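Local coordinates for protein plantazolicin methyltransferase BamL (PDB 5DLY) that probably transfers methyl groups from S-adenosylmethionine to nitrogen in maturation of the antibiotic plantazolicin, and here binds S-adenosyl-L-homocysteine with a monoazolic desmethylplantazolicin analogue, at residues A[59-64]-A[123-128]; A[148-153]-A[260-265]; A[45-50]-A[229-234]; A[72-77]-A[102-107]. One frame throughout, in Å; residues are numbered along the deposited sequence.

Contact 1 of 4, residues A[59-64]-A[123-128]; sequences EPYSVL and KQDIIF
With OG of Ser62 set between its own backbone N and carbonyl carbon (chi1 54°) and CG of Asp125 anti to its carbonyl carbon (chi1 -77°), each side chain reaches a backbone N of the other segment. Asp125 N donates to Ser62 OG at 3.0 Å, and a water joins that hydroxyl to Lys123 O. Asp125 OD2 accepts a nearly straight bond from Tyr61 N (2.8 Å, 174°), which meets it on the anti side, slightly out of the carboxylate plane. The carboxylate also meets Arg58 in a salt bridge at OD2 and Ser151 OG at OD1. Next to this polar exchange, CD1 of Ile126 lies 3.5 Å from CG of Pro60, while Val63 CG2 runs beside Ile126 CB. The backbones then take over: Ile126 N bonds to Ser62 O, Leu64 N to Ile126 O at 2.9 Å, and Phe128 N to Leu64 O at 2.8 Å. Val63 and Ile126 lie on one face, Ile126 against Phe48 of helix 23-56 and Val63 against Leu77; Leu64 and Ile127 lie on the other. Parallel pairing of strands 62-66 and 124-130 forms the centre of the Rossmann-like methyltransferase sheet, with the side chain of Phe128 about 6 Å from bound S-adenosyl-L-homocysteine.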
loop_
_atom_site.group_PDB
_atom_site.type_symbol
_atom_site.label_atom_id
_atom_site.label_comp_id
_atom_site.label_asym_id
_atom_site.label_seq_id
_atom_site.Cartn_x
_atom_site.Cartn_y
_atom_site.Cartn_z
ATOM N N GLU A 59 -2.171 -9.002 18.416
ATOM C CA GLU A 59 -2.702 -8.817 17.079
ATOM C C GLU A 59 -3.388 -7.448 16.993
ATOM O O GLU A 59 -3.885 -6.932 17.998
ATOM C CB GLU A 59 -3.668 -9.950 16.726
ATOM C CG GLU A 59 -2.971 -11.295 16.521
ATOM C CD GLU A 59 -3.934 -12.453 16.325
ATOM O OE1 GLU A 59 -3.473 -13.536 15.902
ATOM O OE2 GLU A 59 -5.148 -12.290 16.584
ATOM N N PRO A 60 -3.405 -6.841 15.796
ATOM C CA PRO A 60 -4.119 -5.573 15.667
ATOM C C PRO A 60 -5.624 -5.759 15.853
ATOM O O PRO A 60 -6.153 -6.838 15.561
ATOM C CB PRO A 60 -3.824 -5.161 14.222
ATOM C CG PRO A 60 -3.542 -6.451 13.518
ATOM C CD PRO A 60 -2.773 -7.243 14.525
ATOM N N TYR A 61 -6.302 -4.713 16.335
ATOM C CA TYR A 61 -7.755 -4.740 16.503
ATOM C C TYR A 61 -8.467 -4.224 15.257
ATOM O O TYR A 61 -9.666 -4.434 15.089
ATOM C CB TYR A 61 -8.207 -3.878 17.687
ATOM C CG TYR A 61 -7.794 -4.372 19.048
ATOM C CD1 TYR A 61 -7.121 -3.536 19.928
ATOM C CD2 TYR A 61 -8.087 -5.671 19.462
ATOM C CE1 TYR A 61 -6.742 -3.974 21.188
ATOM C CE2 TYR A 61 -7.713 -6.118 20.722
ATOM C CZ TYR A 61 -7.034 -5.265 21.571
ATOM O OH TYR A 61 -6.659 -5.698 22.821
ATOM N N SER A 62 -7.729 -3.515 14.404
ATOM C CA SER A 62 -8.324 -2.788 13.294
ATOM C C SER A 62 -7.318 -2.597 12.167
ATOM O O SER A 62 -6.134 -2.345 12.424
ATOM C CB SER A 62 -8.850 -1.423 13.769
ATOM O OG SER A 62 -7.837 -0.667 14.431
ATOM N N VAL A 63 -7.801 -2.730 10.934
ATOM C CA VAL A 63 -7.033 -2.423 9.725
ATOM C C VAL A 63 -7.888 -1.532 8.836
ATOM O O VAL A 63 -9.035 -1.860 8.554
ATOM C CB VAL A 63 -6.615 -3.692 8.947
ATOM C CG1 VAL A 63 -5.886 -3.332 7.655
ATOM C CG2 VAL A 63 -5.719 -4.575 9.803
ATOM N N LEU A 64 -7.316 -0.399 8.439
ATOM C CA LEU A 64 -7.909 0.510 7.472
ATOM C C LEU A 64 -7.128 0.407 6.162
ATOM O O LEU A 64 -5.926 0.669 6.131
ATOM C CB LEU A 64 -7.896 1.945 8.014
ATOM C CG LEU A 64 -8.195 3.083 7.023
ATOM C CD1 LEU A 64 -9.600 2.963 6.440
ATOM C CD2 LEU A 64 -7.996 4.436 7.689
ATOM N N LYS A 123 -9.498 5.249 16.447
ATOM C CA LYS A 123 -8.121 5.163 15.975
ATOM C C LYS A 123 -7.821 3.755 15.466
ATOM O O LYS A 123 -8.399 2.763 15.940
ATOM C CB LYS A 123 -7.127 5.582 17.062
ATOM C CG LYS A 123 -7.406 6.946 17.682
ATOM C CD LYS A 123 -7.323 8.081 16.675
ATOM C CE LYS A 123 -7.545 9.434 17.345
ATOM N NZ LYS A 123 -8.949 9.603 17.815
ATOM N N GLN A 124 -6.915 3.682 14.496
ATOM C CA GLN A 124 -6.624 2.449 13.768
ATOM C C GLN A 124 -5.250 1.911 14.134
ATOM O O GLN A 124 -4.294 2.683 14.278
ATOM C CB GLN A 124 -6.672 2.711 12.263
ATOM C CG GLN A 124 -8.017 3.232 11.787
ATOM C CD GLN A 124 -9.124 2.202 11.939
ATOM O OE1 GLN A 124 -9.135 1.176 11.255
ATOM N NE2 GLN A 124 -10.074 2.482 12.836
ATOM N N ASP A 125 -5.148 0.593 14.269
ATOM C CA ASP A 125 -3.884 -0.051 14.603
ATOM C C ASP A 125 -2.978 -0.179 13.374
ATOM O O ASP A 125 -1.759 -0.033 13.479
ATOM C CB ASP A 125 -4.119 -1.430 15.233
ATOM C CG ASP A 125 -4.570 -1.357 16.689
ATOM O OD1 ASP A 125 -4.475 -0.282 17.324
ATOM O OD2 ASP A 125 -5.026 -2.403 17.198
ATOM N N ILE A 126 -3.581 -0.459 12.221
ATOM C CA ILE A 126 -2.855 -0.541 10.956
ATOM C C ILE A 126 -3.606 0.224 9.886
ATOM O O ILE A 126 -4.812 0.052 9.727
ATOM C CB ILE A 126 -2.670 -2.007 10.495
ATOM C CG1 ILE A 126 -1.963 -2.818 11.597
ATOM C CG2 ILE A 126 -1.924 -2.067 9.161
ATOM C CD1 ILE A 126 -1.831 -4.294 11.303
ATOM N N ILE A 127 -2.875 1.069 9.171
ATOM C CA ILE A 127 -3.374 1.729 7.979
ATOM C C ILE A 127 -2.491 1.261 6.824
ATOM O O ILE A 127 -1.271 1.366 6.889
ATOM C CB ILE A 127 -3.373 3.270 8.141
ATOM C CG1 ILE A 127 -4.209 3.677 9.364
ATOM C CG2 ILE A 127 -3.873 3.936 6.864
ATOM C CD1 ILE A 127 -4.162 5.156 9.708
ATOM N N PHE A 128 -3.113 0.706 5.787
ATOM C CA PHE A 128 -2.390 0.068 4.684
ATOM C C PHE A 128 -2.612 0.864 3.406
ATOM O O PHE A 128 -3.749 1.195 3.057
ATOM C CB PHE A 128 -2.967 -1.342 4.520
ATOM C CG PHE A 128 -2.173 -2.280 3.630
ATOM C CD1 PHE A 128 -0.781 -2.259 3.561
ATOM C CD2 PHE A 128 -2.859 -3.258 2.898
ATOM C CE1 PHE A 128 -0.094 -3.182 2.780
ATOM C CE2 PHE A 128 -2.180 -4.170 2.120
ATOM C CZ PHE A 128 -0.794 -4.134 2.059
HETATM O O HOH W 1 -8.225 -0.274 16.971
#

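Contact 2 of 4, residues A[148-153]-A[260-265]; sequences HLLSDQ and GWIIKN
Lys264 runs alongside the backbone of Leu150 and Ser151 with its chain extended, CG anti to the backbone N (chi1 -173°) and the torsions beyond it also near 180°. Its methylenes pass Ser151 O, CD coming to 3.4 Å from that oxygen, and CD also lies 4.1 Å from CB of Leu150. The ammonium group is thereby carried to near Leu150 O, where water replaces direct contact: NZ donates to two waters, at 3.0 and 2.8 Å, and each lies within hydrogen-bonding distance of Leu150 O. The first of these waters is also close to OD1 of Asp152. That carboxylate oxygen remains 4.7 Å from NZ, so the opposite charges probably attract one another through solvent without forming a salt bridge.

Leu150 turns its side chain toward the strand on the apolar side of the contact. Its CD1 meets CG2 of Ile262 at 4.2 Å, and both residues also pack on Ile156 of strand 154-160. At the other end Gln153 and Asn265 form an antiparallel non-hydrogen-bonded pair with side chains on the same face, CG of Gln153 nearing OD1 of Asn265. CA-H...O contacts accompany this pair, from Asn265 CA to Asp152 O at 3.4 Å and from Gln153 CA to Lys264 O at 3.5 Å. The side chains of Gln153 and Asn265 also touch Phe56 of helix 23-56. The contact thus sits where the chain enters strand 154-160 beside strand 258-265, the antiparallel last strand, inserted between strands 154-160 and 209-214 as is characteristic of class I methyltransferases.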
loop_
_atom_site.group_PDB
_atom_site.type_symbol
_atom_site.label_atom_id
_atom_site.label_comp_id
_atom_site.label_asym_id
_atom_site.label_seq_id
_atom_site.Cartn_x
_atom_site.Cartn_y
_atom_site.Cartn_z
ATOM N N HIS A 148 -3.374 11.367 12.045
ATOM C CA HIS A 148 -4.372 11.687 13.090
ATOM C C HIS A 148 -5.186 10.485 13.550
ATOM O O HIS A 148 -5.712 10.485 14.669
ATOM C CB HIS A 148 -5.373 12.750 12.631
ATOM C CG HIS A 148 -4.746 13.999 12.109
ATOM N ND1 HIS A 148 -3.711 14.640 12.753
ATOM C CD2 HIS A 148 -5.028 14.743 11.014
ATOM C CE1 HIS A 148 -3.371 15.717 12.069
ATOM N NE2 HIS A 148 -4.146 15.797 11.003
ATOM N N LEU A 149 -5.323 9.495 12.666
ATOM C CA LEU A 149 -6.123 8.299 12.935
ATOM C C LEU A 149 -5.321 7.150 13.545
ATOM O O LEU A 149 -5.891 6.120 13.877
ATOM C CB LEU A 149 -6.836 7.827 11.656
ATOM C CG LEU A 149 -8.065 8.623 11.220
ATOM C CD1 LEU A 149 -8.550 8.128 9.866
ATOM C CD2 LEU A 149 -9.175 8.509 12.258
ATOM N N LEU A 150 -4.017 7.325 13.700
ATOM C CA LEU A 150 -3.179 6.263 14.279
ATOM C C LEU A 150 -3.433 6.085 15.772
ATOM O O LEU A 150 -3.498 7.066 16.522
ATOM C CB LEU A 150 -1.698 6.535 14.027
ATOM C CG LEU A 150 -1.193 6.355 12.596
ATOM C CD1 LEU A 150 0.242 6.870 12.521
ATOM C CD2 LEU A 150 -1.301 4.912 12.108
ATOM N N SER A 151 -3.594 4.832 16.188
ATOM C CA SER A 151 -3.711 4.492 17.605
ATOM C C SER A 151 -2.363 4.672 18.301
ATOM O O SER A 151 -1.333 4.930 17.652
ATOM C CB SER A 151 -4.217 3.055 17.770
ATOM O OG SER A 151 -3.171 2.123 17.533
ATOM N N ASP A 152 -2.356 4.519 19.622
ATOM C CA ASP A 152 -1.120 4.649 20.389
ATOM C C ASP A 152 -0.071 3.582 20.041
ATOM O O ASP A 152 1.109 3.792 20.275
ATOM C CB ASP A 152 -1.414 4.633 21.895
ATOM C CG ASP A 152 -2.212 5.844 22.353
ATOM O OD1 ASP A 152 -2.265 6.845 21.612
ATOM O OD2 ASP A 152 -2.779 5.805 23.469
ATOM N N GLN A 153 -0.517 2.449 19.496
ATOM C CA GLN A 153 0.376 1.385 19.022
ATOM C C GLN A 153 -0.038 1.013 17.608
ATOM O O GLN A 153 -0.974 0.237 17.406
ATOM C CB GLN A 153 0.298 0.157 19.930
ATOM C CG GLN A 153 0.923 0.367 21.305
ATOM C CD GLN A 153 0.833 -0.862 22.186
ATOM O OE1 GLN A 153 -0.232 -1.462 22.330
ATOM N NE2 GLN A 153 1.954 -1.245 22.780
ATOM N N GLY A 260 7.537 1.830 2.914
ATOM C CA GLY A 260 7.606 2.909 3.902
ATOM C C GLY A 260 6.741 2.600 5.100
ATOM O O GLY A 260 5.643 2.054 4.951
ATOM N N TRP A 261 7.257 2.906 6.289
ATOM C CA TRP A 261 6.516 2.744 7.534
ATOM C C TRP A 261 6.474 4.049 8.292
ATOM O O TRP A 261 7.492 4.752 8.397
ATOM C CB TRP A 261 7.166 1.700 8.457
ATOM C CG TRP A 261 7.393 0.355 7.852
ATOM C CD1 TRP A 261 8.403 0.000 7.012
ATOM C CD2 TRP A 261 6.601 -0.819 8.056
ATOM N NE1 TRP A 261 8.287 -1.322 6.661
ATOM C CE2 TRP A 261 7.195 -1.854 7.297
ATOM C CE3 TRP A 261 5.457 -1.106 8.821
ATOM C CZ2 TRP A 261 6.669 -3.149 7.256
ATOM C CZ3 TRP A 261 4.930 -2.398 8.780
ATOM C CH2 TRP A 261 5.540 -3.403 7.999
ATOM N N ILE A 262 5.290 4.372 8.806
ATOM C CA ILE A 262 5.103 5.439 9.777
ATOM C C ILE A 262 4.608 4.742 11.043
ATOM O O ILE A 262 3.516 4.159 11.062
ATOM C CB ILE A 262 4.118 6.506 9.254
ATOM C CG1 ILE A 262 4.730 7.260 8.070
ATOM C CG2 ILE A 262 3.777 7.525 10.332
ATOM C CD1 ILE A 262 3.703 7.923 7.171
ATOM N N ILE A 263 5.435 4.774 12.086
ATOM C CA ILE A 263 5.237 3.945 13.275
ATOM C C ILE A 263 4.946 4.818 14.493
ATOM O O ILE A 263 5.721 5.716 14.808
ATOM C CB ILE A 263 6.491 3.079 13.546
ATOM C CG1 ILE A 263 6.743 2.128 12.371
ATOM C CG2 ILE A 263 6.351 2.294 14.851
ATOM C CD1 ILE A 263 8.212 1.855 12.109
ATOM N N LYS A 264 3.823 4.566 15.153
ATOM C CA LYS A 264 3.501 5.287 16.383
ATOM C C LYS A 264 3.550 4.357 17.592
ATOM O O LYS A 264 2.909 3.298 17.624
ATOM C CB LYS A 264 2.150 6.018 16.289
ATOM C CG LYS A 264 1.848 6.910 17.490
ATOM C CD LYS A 264 0.584 7.720 17.266
ATOM C CE LYS A 264 0.287 8.629 18.451
ATOM N NZ LYS A 264 -0.757 9.630 18.102
ATOM N N ASN A 265 4.318 4.774 18.590
ATOM C CA ASN A 265 4.431 4.040 19.836
ATOM C C ASN A 265 4.439 5.026 20.998
ATOM O O ASN A 265 5.491 5.561 21.366
ATOM C CB ASN A 265 5.691 3.172 19.833
ATOM C CG ASN A 265 5.754 2.213 21.013
ATOM O OD1 ASN A 265 4.792 2.055 21.766
ATOM N ND2 ASN A 265 6.897 1.562 21.173
HETATM O O HOH W 2 -2.942 7.882 19.192
HETATM O O HOH W 3 -3.003 9.732 16.417
#

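Contact 3 of 4, residues A[45-50]-A[229-234]; sequences IETFLS and FSLMRN
Ser50 makes the direct polar link to Leu231, its OG donating to Leu231 O at 3.0 Å. With OG anti to the backbone N (chi1 177°), the hydroxyl approaches in the carbonyl plane, on a lone pair, at a C=O...donor angle of 108°. The same oxygen also accepts from Asn234 N, so two donors grip it. A water provides a second polar connection: it donates to Ser50 O at 2.8 Å and accepts from Asn234 ND2 at 3.0 Å, joining the backbone of the long helix to the asparagine amide.

Van der Waals contact surrounds these bonds. CB of Asn234 packs 3.2 Å from Ser50 OG and 3.7 Å from Ser50 CB, and its ND2 approaches Ser50 CA. Leu231 supplies the apolar part, its CD2 reaching 3.6 Å from Ser50 OG and also approaching Thr47 O. Beyond it, CD1 comes within 4.4 Å of Thr47 CG2. Leu231 packs further on Ile218 and Phe221, while Thr47 touches Leu237 of helix 235-241.

Capping accounts for the other end of the asparagine amide. Asn234 is the N-cap of helix 235-241, and its OD1 accepts from Asn236 N, leaving ND2 for the water. One residue therefore starts the second helix and rests on helix 23-56. The contact joins two consecutive helices, 226-232 and 235-241, through their connection to the long helix 23-56, which packs on one face of the methyltransferase sheet.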
loop_
_atom_site.group_PDB
_atom_site.type_symbol
_atom_site.label_atom_id
_atom_site.label_comp_id
_atom_site.label_asym_id
_atom_site.label_seq_id
_atom_site.Cartn_x
_atom_site.Cartn_y
_atom_site.Cartn_z
ATOM N N ILE A 45 0.706 -7.998 3.211
ATOM C CA ILE A 45 -0.189 -8.114 4.371
ATOM C C ILE A 45 0.507 -8.845 5.525
ATOM O O ILE A 45 0.512 -8.367 6.661
ATOM C CB ILE A 45 -1.514 -8.826 4.012
ATOM C CG1 ILE A 45 -2.320 -8.000 2.995
ATOM C CG2 ILE A 45 -2.317 -9.120 5.279
ATOM C CD1 ILE A 45 -3.426 -8.780 2.297
ATOM N N GLU A 46 1.119 -9.992 5.229
ATOM C CA GLU A 46 1.788 -10.740 6.291
ATOM C C GLU A 46 2.989 -9.988 6.857
ATOM O O GLU A 46 3.370 -10.196 8.016
ATOM C CB GLU A 46 2.178 -12.153 5.833
ATOM C CG GLU A 46 0.996 -13.062 5.490
ATOM C CD GLU A 46 0.024 -13.304 6.645
ATOM O OE1 GLU A 46 0.378 -13.080 7.815
ATOM O OE2 GLU A 46 -1.122 -13.726 6.375
ATOM N N THR A 47 3.569 -9.093 6.055
ATOM C CA THR A 47 4.671 -8.262 6.517
ATOM C C THR A 47 4.149 -7.321 7.591
ATOM O O THR A 47 4.744 -7.240 8.658
ATOM C CB THR A 47 5.344 -7.495 5.365
ATOM O OG1 THR A 47 5.950 -8.429 4.470
ATOM C CG2 THR A 47 6.432 -6.544 5.875
ATOM N N PHE A 48 3.021 -6.645 7.349
ATOM C CA PHE A 48 2.540 -5.743 8.393
ATOM C C PHE A 48 2.006 -6.475 9.622
ATOM O O PHE A 48 2.157 -5.988 10.738
ATOM C CB PHE A 48 1.636 -4.592 7.887
ATOM C CG PHE A 48 0.232 -4.991 7.474
ATOM C CD1 PHE A 48 -0.697 -5.472 8.400
ATOM C CD2 PHE A 48 -0.191 -4.767 6.168
ATOM C CE1 PHE A 48 -2.002 -5.773 8.004
ATOM C CE2 PHE A 48 -1.491 -5.059 5.770
ATOM C CZ PHE A 48 -2.392 -5.571 6.689
ATOM N N LEU A 49 1.416 -7.654 9.419
ATOM C CA LEU A 49 0.966 -8.469 10.554
ATOM C C LEU A 49 2.130 -8.971 11.392
ATOM O O LEU A 49 2.062 -8.960 12.629
ATOM C CB LEU A 49 0.086 -9.617 10.084
ATOM C CG LEU A 49 -1.251 -9.185 9.486
ATOM C CD1 LEU A 49 -1.956 -10.391 8.899
ATOM C CD2 LEU A 49 -2.130 -8.484 10.512
ATOM N N SER A 50 3.202 -9.396 10.732
ATOM C CA SER A 50 4.379 -9.854 11.458
ATOM C C SER A 50 5.024 -8.698 12.212
ATOM O O SER A 50 5.430 -8.862 13.361
ATOM C CB SER A 50 5.384 -10.507 10.517
ATOM O OG SER A 50 6.554 -10.874 11.235
ATOM N N PHE A 229 15.238 -9.899 10.843
ATOM C CA PHE A 229 15.340 -11.130 11.621
ATOM C C PHE A 229 14.027 -11.435 12.331
ATOM O O PHE A 229 13.531 -12.552 12.257
ATOM C CB PHE A 229 16.484 -11.066 12.641
ATOM C CG PHE A 229 16.732 -12.370 13.357
ATOM C CD1 PHE A 229 16.102 -12.649 14.563
ATOM C CD2 PHE A 229 17.600 -13.320 12.822
ATOM C CE1 PHE A 229 16.329 -13.850 15.224
ATOM C CE2 PHE A 229 17.830 -14.521 13.474
ATOM C CZ PHE A 229 17.194 -14.787 14.678
ATOM N N SER A 230 13.463 -10.434 13.007
ATOM C CA SER A 230 12.210 -10.621 13.740
ATOM C C SER A 230 11.051 -10.979 12.805
ATOM O O SER A 230 10.322 -11.929 13.066
ATOM C CB SER A 230 11.859 -9.379 14.568
ATOM O OG SER A 230 12.891 -9.050 15.479
ATOM N N LEU A 231 10.902 -10.231 11.711
ATOM C CA LEU A 231 9.837 -10.490 10.738
ATOM C C LEU A 231 9.864 -11.915 10.197
ATOM O O LEU A 231 8.826 -12.579 10.133
ATOM C CB LEU A 231 9.899 -9.502 9.571
ATOM C CG LEU A 231 9.617 -8.028 9.862
ATOM C CD1 LEU A 231 9.824 -7.194 8.610
ATOM C CD2 LEU A 231 8.207 -7.844 10.382
ATOM N N MET A 232 11.055 -12.382 9.818
ATOM C CA MET A 232 11.214 -13.687 9.174
ATOM C C MET A 232 11.012 -14.891 10.099
ATOM O O MET A 232 10.901 -16.023 9.627
ATOM C CB MET A 232 12.563 -13.779 8.448
ATOM C CG MET A 232 12.644 -12.959 7.166
ATOM S SD MET A 232 11.254 -13.164 6.026
ATOM C CE MET A 232 11.353 -14.922 5.693
ATOM N N ARG A 233 10.967 -14.643 11.405
ATOM C CA ARG A 233 10.606 -15.668 12.387
ATOM C C ARG A 233 9.121 -16.042 12.338
ATOM O O ARG A 233 8.722 -17.096 12.841
ATOM C CB ARG A 233 10.960 -15.203 13.805
ATOM C CG ARG A 233 12.413 -15.424 14.193
ATOM C CD ARG A 233 12.754 -14.771 15.529
ATOM N NE ARG A 233 12.023 -15.343 16.664
ATOM C CZ ARG A 233 12.565 -16.069 17.643
ATOM N NH1 ARG A 233 13.870 -16.336 17.659
ATOM N NH2 ARG A 233 11.798 -16.531 18.622
ATOM N N ASN A 234 8.305 -15.179 11.736
ATOM C CA ASN A 234 6.860 -15.370 11.726
ATOM C C ASN A 234 6.432 -16.390 10.676
ATOM O O ASN A 234 6.653 -16.187 9.483
ATOM C CB ASN A 234 6.151 -14.022 11.522
ATOM C CG ASN A 234 4.647 -14.105 11.724
ATOM O OD1 ASN A 234 3.947 -14.795 10.981
ATOM N ND2 ASN A 234 4.136 -13.373 12.712
HETATM O O HOH W 4 5.786 -11.424 14.368
#

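Contact 4 of 4, residues A[72-77]-A[102-107]; sequences QVIQYL and LGINAS
Gln75 lays an amide against hydrocarbon: across this contact its polar end meets carbon atoms of Leu102 and Ile104. CG stands anti to the backbone N and the chain then bends at chi2 (133°, away from the usual staggered values), which places CD on the loop side. There NE2 comes to 3.7 Å from CD1 of Ile104, and OE1 to 3.8 Å from CD2 of Leu102. The glutamine and isoleucine side chains cross at about a right angle, and Ile104 CD1 lies 3.7 Å from Gln75 CA as well.

Helix 72-80 follows the first strand of the Rossmann-like domain, and residues 102-107 connect helix 93-101 to strand 107-110, the edge strand on this side of the sheet. The contact therefore packs the helix that follows the first strand against a later beta-alpha-beta connection, where Gly103, with positive phi, is the first residue to leave the helical conformation.

Closer to the sheet the meeting is purely apolar. CG2 of Ile74 touches CB of Ala106 at 3.7 Å and CG2 of Ile104 at 4.3 Å. Ile74 and Ala106 both rest on Leu86 of strand 85-90 as well, and Ile74 continues to Asp65 of strand 62-66. Asn105, the centre of an inverse gamma turn, separates the two loop residues that face the helix, while Ser107 joins strand 85-90 through backbone bonds with Leu86 and Gly88.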
loop_
_atom_site.group_PDB
_atom_site.type_symbol
_atom_site.label_atom_id
_atom_site.label_comp_id
_atom_site.label_asym_id
_atom_site.label_seq_id
_atom_site.Cartn_x
_atom_site.Cartn_y
_atom_site.Cartn_z
ATOM N N GLN A 72 -10.062 -7.149 -2.191
ATOM C CA GLN A 72 -9.246 -8.362 -2.107
ATOM C C GLN A 72 -8.416 -8.430 -0.822
ATOM O O GLN A 72 -8.322 -9.480 -0.187
ATOM C CB GLN A 72 -8.314 -8.476 -3.322
ATOM C CG GLN A 72 -9.025 -8.625 -4.666
ATOM C CD GLN A 72 -9.248 -7.309 -5.399
ATOM O OE1 GLN A 72 -9.507 -6.266 -4.794
ATOM N NE2 GLN A 72 -9.156 -7.359 -6.727
ATOM N N VAL A 73 -7.811 -7.310 -0.430
ATOM C CA VAL A 73 -7.009 -7.282 0.793
ATOM C C VAL A 73 -7.882 -7.527 2.018
ATOM O O VAL A 73 -7.514 -8.275 2.921
ATOM C CB VAL A 73 -6.206 -5.961 0.920
ATOM C CG1 VAL A 73 -5.686 -5.756 2.341
ATOM C CG2 VAL A 73 -5.050 -5.966 -0.064
ATOM N N ILE A 74 -9.051 -6.900 2.044
ATOM C CA ILE A 74 -9.977 -7.096 3.144
ATOM C C ILE A 74 -10.507 -8.533 3.164
ATOM O O ILE A 74 -10.646 -9.129 4.234
ATOM C CB ILE A 74 -11.072 -6.010 3.119
ATOM C CG1 ILE A 74 -10.471 -4.704 3.668
ATOM C CG2 ILE A 74 -12.310 -6.440 3.901
ATOM C CD1 ILE A 74 -11.291 -3.464 3.413
ATOM N N GLN A 75 -10.742 -9.108 1.991
ATOM C CA GLN A 75 -11.113 -10.522 1.928
ATOM C C GLN A 75 -10.045 -11.426 2.561
ATOM O O GLN A 75 -10.371 -12.328 3.346
ATOM C CB GLN A 75 -11.414 -10.947 0.492
ATOM C CG GLN A 75 -11.813 -12.410 0.385
ATOM C CD GLN A 75 -13.039 -12.617 -0.463
ATOM O OE1 GLN A 75 -13.001 -12.458 -1.678
ATOM N NE2 GLN A 75 -14.146 -12.974 0.180
ATOM N N TYR A 76 -8.779 -11.178 2.216
ATOM C CA TYR A 76 -7.654 -11.924 2.772
ATOM C C TYR A 76 -7.643 -11.838 4.292
ATOM O O TYR A 76 -7.490 -12.857 4.971
ATOM C CB TYR A 76 -6.332 -11.384 2.215
ATOM C CG TYR A 76 -5.104 -12.155 2.658
ATOM C CD1 TYR A 76 -4.438 -11.834 3.838
ATOM C CD2 TYR A 76 -4.601 -13.192 1.882
ATOM C CE1 TYR A 76 -3.306 -12.531 4.244
ATOM C CE2 TYR A 76 -3.474 -13.900 2.281
ATOM C CZ TYR A 76 -2.831 -13.567 3.456
ATOM O OH TYR A 76 -1.710 -14.274 3.837
ATOM N N LEU A 77 -7.811 -10.627 4.820
ATOM C CA LEU A 77 -7.810 -10.394 6.264
ATOM C C LEU A 77 -8.990 -11.077 6.949
ATOM O O LEU A 77 -8.837 -11.629 8.041
ATOM C CB LEU A 77 -7.792 -8.896 6.577
ATOM C CG LEU A 77 -6.446 -8.218 6.291
ATOM C CD1 LEU A 77 -6.600 -6.708 6.241
ATOM C CD2 LEU A 77 -5.412 -8.628 7.333
ATOM N N LEU A 102 -19.156 -8.781 -1.918
ATOM C CA LEU A 102 -18.490 -9.903 -1.245
ATOM C C LEU A 102 -19.240 -10.389 -0.005
ATOM O O LEU A 102 -19.092 -11.546 0.393
ATOM C CB LEU A 102 -17.042 -9.555 -0.876
ATOM C CG LEU A 102 -16.105 -9.244 -2.049
ATOM C CD1 LEU A 102 -14.755 -8.759 -1.536
ATOM C CD2 LEU A 102 -15.943 -10.446 -2.974
ATOM N N GLY A 103 -20.024 -9.501 0.605
ATOM C CA GLY A 103 -20.805 -9.826 1.796
ATOM C C GLY A 103 -19.945 -10.157 3.002
ATOM O O GLY A 103 -20.276 -11.054 3.772
ATOM N N ILE A 104 -18.834 -9.433 3.147
ATOM C CA ILE A 104 -17.908 -9.583 4.266
ATOM C C ILE A 104 -18.275 -8.617 5.384
ATOM O O ILE A 104 -18.789 -7.530 5.131
ATOM C CB ILE A 104 -16.455 -9.263 3.822
ATOM C CG1 ILE A 104 -15.952 -10.309 2.829
ATOM C CG2 ILE A 104 -15.504 -9.164 5.010
ATOM C CD1 ILE A 104 -14.703 -9.878 2.093
ATOM N N ASN A 105 -17.996 -9.016 6.621
ATOM C CA ASN A 105 -18.139 -8.128 7.754
ATOM C C ASN A 105 -17.026 -7.070 7.726
ATOM O O ASN A 105 -15.975 -7.233 8.349
ATOM C CB ASN A 105 -18.137 -8.925 9.061
ATOM C CG ASN A 105 -18.390 -8.061 10.280
ATOM O OD1 ASN A 105 -19.015 -6.997 10.193
ATOM N ND2 ASN A 105 -17.910 -8.517 11.431
ATOM N N ALA A 106 -17.282 -6.003 6.968
ATOM C CA ALA A 106 -16.346 -4.890 6.770
ATOM C C ALA A 106 -17.125 -3.676 6.284
ATOM O O ALA A 106 -18.208 -3.827 5.718
ATOM C CB ALA A 106 -15.288 -5.264 5.745
ATOM N N SER A 107 -16.575 -2.485 6.516
ATOM C CA SER A 107 -17.161 -1.229 6.042
ATOM C C SER A 107 -16.418 -0.729 4.808
ATOM O O SER A 107 -15.190 -0.592 4.823
ATOM C CB SER A 107 -17.103 -0.158 7.133
ATOM O OG SER A 107 -17.898 -0.509 8.250
#

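Overall arrangement
Contacts 1 and 3 are buried, contact 2 is partly so, and contact 4 lies at the surface. Contacts 1 and 2 reach the same sheet, yet parallel backbone bonds dominate the first while waters and a lysine chain carry the second; Asp125 OD1 and Ser151 OG, 2.7 Å apart, connect them. Helix 23-56 brings contact 3 against contact 1 through Phe48, which packs on Ile126 and Phe128, and against contact 2 where Thr47 meets Trp261. It also reaches contact 4, by Glu46 to Tyr76. Contact 4 relies on van der Waals packing, a glutamine amide included, and stays about 12 Å from contact 2 at the nearest atoms, whereas contact 3 combines a serine bond, water and leucine packing.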